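Long-range contact in cpftsy (Physcomitrella patens, PDB 4AK9), which is the chloroplast signal recognition particle receptor, a SIMIBI-class GTPase that probably guides proteins to the thylakoid membrane through its GTP-dependent partnership with the particle: residues E143-L148 with D199-L204. Residues are numbered along the deposited sequence; the frame is centred on the assembly and turned at random.
Sequences EGVKVL and DFDVVL
Val147 and Leu148 pair in parallel with Val202 and Val203 where strands 147-150 and 202-205 enter the P-loop-type sheet of the SRP GTPase domain. The pair lies between strands 173-175 and 117-123. Leu148 is gripped through both backbone polar atoms: its N donates to Val202 O (3.0 Å, 168° at the hydrogen), while its O accepts from Leu204 N. Just before the ladder, Lys146 O takes two amides, Asp201 N in its carbonyl plane at 2.9 Å and Val202 N, longer and tilted from that plane. The Asp201 carboxylate returns the grip: OD2 receives Lys146 N at 2.9 Å on its anti lone pair, and OD1 pairs with Arg115.

The Phe200 ring is sandwiched. Lys146 has CG anti to its backbone N (chi1 179°) and an extended chain beyond, and the Lys146 and Phe200 side chains cross at about a right angle; CE sits over the centre of one face, and NZ makes a cation-pi contact 4.4 Å from the centroid. That ammonium also donates to Glu198 O. Leu148 CB covers the opposite face, offset toward the rim.

Apolar packing follows the two sheet faces. Leu148 and Val203 lie on the side of helix 184-197, both touching Ala195, as does Phe200. Across the sheet, Val145 and Val147 meet Phe140 of helix 126-142, the helix that follows the probable P-loop; Val147 CG1 reaches Leu204 CD2 at 3.8 Å, and Val145 CG1 rests 3.6 Å from Val202 CG2 while also touching Asp201 CB.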
ATOM      1  N   GLU A 143      29.451 -15.735  15.241  1.00 40.23           N
ATOM      2  CA  GLU A 143      30.537 -14.837  15.623  1.00 44.64           C
ATOM      3  C   GLU A 143      31.154 -15.148  16.988  1.00 43.99           C
ATOM      4  O   GLU A 143      31.951 -14.356  17.509  1.00 45.77           O
ATOM      5  CB  GLU A 143      30.069 -13.382  15.545  1.00 52.29           C
ATOM      6  CG  GLU A 143      29.856 -12.919  14.107  1.00 59.64           C
ATOM      7  CD  GLU A 143      29.546 -11.418  13.994  1.00 78.67           C
ATOM      8  OE1 GLU A 143      28.755 -10.902  14.825  1.00 81.18           O
ATOM      9  OE2 GLU A 143      30.092 -10.774  13.065  1.00 85.39           O
ATOM     10  N   GLY A 144      30.787 -16.291  17.566  1.00 34.88           N
ATOM     11  CA  GLY A 144      31.381 -16.738  18.820  1.00 44.20           C
ATOM     12  C   GLY A 144      30.748 -16.123  20.059  1.00 51.31           C
ATOM     13  O   GLY A 144      31.220 -16.317  21.191  1.00 48.47           O
ATOM     14  N   VAL A 145      29.667 -15.380  19.834  1.00 42.91           N
ATOM     15  CA  VAL A 145      28.923 -14.710  20.899  1.00 45.46           C
ATOM     16  C   VAL A 145      28.037 -15.716  21.662  1.00 42.35           C
ATOM     17  O   VAL A 145      27.376 -16.569  21.060  1.00 43.02           O
ATOM     18  CB  VAL A 145      28.063 -13.559  20.301  1.00 36.89           C
ATOM     19  CG1 VAL A 145      27.213 -12.872  21.370  1.00 34.92           C
ATOM     20  CG2 VAL A 145      28.964 -12.556  19.578  1.00 41.43           C
ATOM     21  N   LYS A 146      28.044 -15.614  22.986  1.00 34.74           N
ATOM     22  CA  LYS A 146      27.249 -16.497  23.840  1.00 35.08           C
ATOM     23  C   LYS A 146      25.831 -15.929  24.097  1.00 35.43           C
ATOM     24  O   LYS A 146      25.668 -14.894  24.767  1.00 30.63           O
ATOM     25  CB  LYS A 146      27.989 -16.703  25.159  1.00 39.99           C
ATOM     26  CG  LYS A 146      27.289 -17.584  26.170  1.00 43.54           C
ATOM     27  CD  LYS A 146      28.204 -17.780  27.380  1.00 51.76           C
ATOM     28  CE  LYS A 146      27.540 -18.632  28.461  1.00 54.07           C
ATOM     29  NZ  LYS A 146      28.252 -18.445  29.767  1.00 55.20           N
ATOM     30  N   VAL A 147      24.814 -16.634  23.598  1.00 32.43           N
ATOM     31  CA  VAL A 147      23.448 -16.110  23.541  1.00 29.79           C
ATOM     32  C   VAL A 147      22.506 -16.816  24.502  1.00 27.55           C
ATOM     33  O   VAL A 147      22.529 -18.050  24.607  1.00 28.08           O
ATOM     34  CB  VAL A 147      22.833 -16.296  22.118  1.00 30.44           C
ATOM     35  CG1 VAL A 147      21.384 -15.837  22.085  1.00 28.78           C
ATOM     36  CG2 VAL A 147      23.667 -15.564  21.084  1.00 33.10           C
ATOM     37  N   LEU A 148      21.676 -16.034  25.193  1.00 23.32           N
ATOM     38  CA  LEU A 148      20.590 -16.576  26.001  1.00 19.43           C
ATOM     39  C   LEU A 148      19.250 -16.069  25.479  1.00 28.34           C
ATOM     40  O   LEU A 148      19.065 -14.866  25.318  1.00 27.48           O
ATOM     41  CB  LEU A 148      20.746 -16.165  27.470  1.00 26.91           C
ATOM     42  CG  LEU A 148      19.584 -16.531  28.399  1.00 26.08           C
ATOM     43  CD1 LEU A 148      19.530 -18.045  28.589  1.00 35.28           C
ATOM     44  CD2 LEU A 148      19.694 -15.829  29.786  1.00 32.42           C
ATOM     45  N   ASP A 199      27.598 -14.827  32.822  1.00 39.23           N
ATOM     46  CA  ASP A 199      28.573 -14.304  31.868  1.00 41.10           C
ATOM     47  C   ASP A 199      28.153 -14.516  30.397  1.00 41.98           C
ATOM     48  O   ASP A 199      29.002 -14.771  29.536  1.00 42.15           O
ATOM     49  CB  ASP A 199      29.947 -14.956  32.141  1.00 50.91           C
ATOM     50  CG  ASP A 199      31.118 -14.103  31.673  1.00 58.68           C
ATOM     51  OD1 ASP A 199      31.471 -13.125  32.379  1.00 64.91           O
ATOM     52  OD2 ASP A 199      31.694 -14.432  30.607  1.00 65.08           O
ATOM     53  N   PHE A 200      26.851 -14.405  30.115  1.00 41.07           N
ATOM     54  CA  PHE A 200      26.334 -14.437  28.734  1.00 37.34           C
ATOM     55  C   PHE A 200      26.617 -13.102  28.053  1.00 29.86           C
ATOM     56  O   PHE A 200      26.659 -12.070  28.721  1.00 33.54           O
ATOM     57  CB  PHE A 200      24.826 -14.681  28.745  1.00 29.87           C
ATOM     58  CG  PHE A 200      24.434 -16.132  28.918  1.00 35.64           C
ATOM     59  CD1 PHE A 200      24.244 -16.677  30.187  1.00 42.05           C
ATOM     60  CD2 PHE A 200      24.242 -16.949  27.806  1.00 34.46           C
ATOM     61  CE1 PHE A 200      23.872 -18.014  30.350  1.00 37.35           C
ATOM     62  CE2 PHE A 200      23.876 -18.286  27.957  1.00 35.30           C
ATOM     63  CZ  PHE A 200      23.687 -18.820  29.228  1.00 45.43           C
ATOM     64  N   ASP A 201      26.785 -13.096  26.733  1.00 29.16           N
ATOM     65  CA  ASP A 201      27.115 -11.845  26.049  1.00 31.12           C
ATOM     66  C   ASP A 201      25.875 -11.072  25.616  1.00 34.45           C
ATOM     67  O   ASP A 201      25.895  -9.840  25.568  1.00 31.45           O
ATOM     68  CB  ASP A 201      27.984 -12.102  24.829  1.00 31.97           C
ATOM     69  CG  ASP A 201      29.317 -12.744  25.191  1.00 48.65           C
ATOM     70  OD1 ASP A 201      30.150 -12.070  25.845  1.00 43.90           O
ATOM     71  OD2 ASP A 201      29.537 -13.918  24.812  1.00 45.34           O
ATOM     72  N   VAL A 202      24.813 -11.797  25.276  1.00 25.83           N
ATOM     73  CA  VAL A 202      23.624 -11.163  24.681  1.00 28.78           C
ATOM     74  C   VAL A 202      22.408 -11.932  25.147  1.00 25.85           C
ATOM     75  O   VAL A 202      22.452 -13.165  25.208  1.00 29.07           O
ATOM     76  CB  VAL A 202      23.644 -11.246  23.138  1.00 29.98           C
ATOM     77  CG1 VAL A 202      22.349 -10.710  22.575  1.00 37.32           C
ATOM     78  CG2 VAL A 202      24.807 -10.443  22.551  1.00 36.51           C
ATOM     79  N   VAL A 203      21.348 -11.213  25.513  1.00 21.77           N
ATOM     80  CA  VAL A 203      20.076 -11.833  25.827  1.00 20.57           C
ATOM     81  C   VAL A 203      19.078 -11.377  24.761  1.00 29.22           C
ATOM     82  O   VAL A 203      18.937 -10.178  24.518  1.00 26.46           O
ATOM     83  CB  VAL A 203      19.525 -11.372  27.170  1.00 26.59           C
ATOM     84  CG1 VAL A 203      18.172 -12.018  27.451  1.00 21.54           C
ATOM     85  CG2 VAL A 203      20.525 -11.670  28.293  1.00 25.32           C
ATOM     86  N   LEU A 204      18.405 -12.333  24.132  1.00 23.12           N
ATOM     87  CA  LEU A 204      17.406 -12.049  23.089  1.00 23.45           C
ATOM     88  C   LEU A 204      16.024 -12.320  23.658  1.00 20.75           C
ATOM     89  O   LEU A 204      15.661 -13.464  23.913  1.00 24.99           O
ATOM     90  CB  LEU A 204      17.657 -12.933  21.855  1.00 23.35           C
ATOM     91  CG  LEU A 204      18.478 -12.454  20.654  1.00 31.61           C
ATOM     92  CD1 LEU A 204      19.382 -11.311  20.999  1.00 33.58           C
ATOM     93  CD2 LEU A 204      19.259 -13.578  19.924  1.00 29.04           C
TER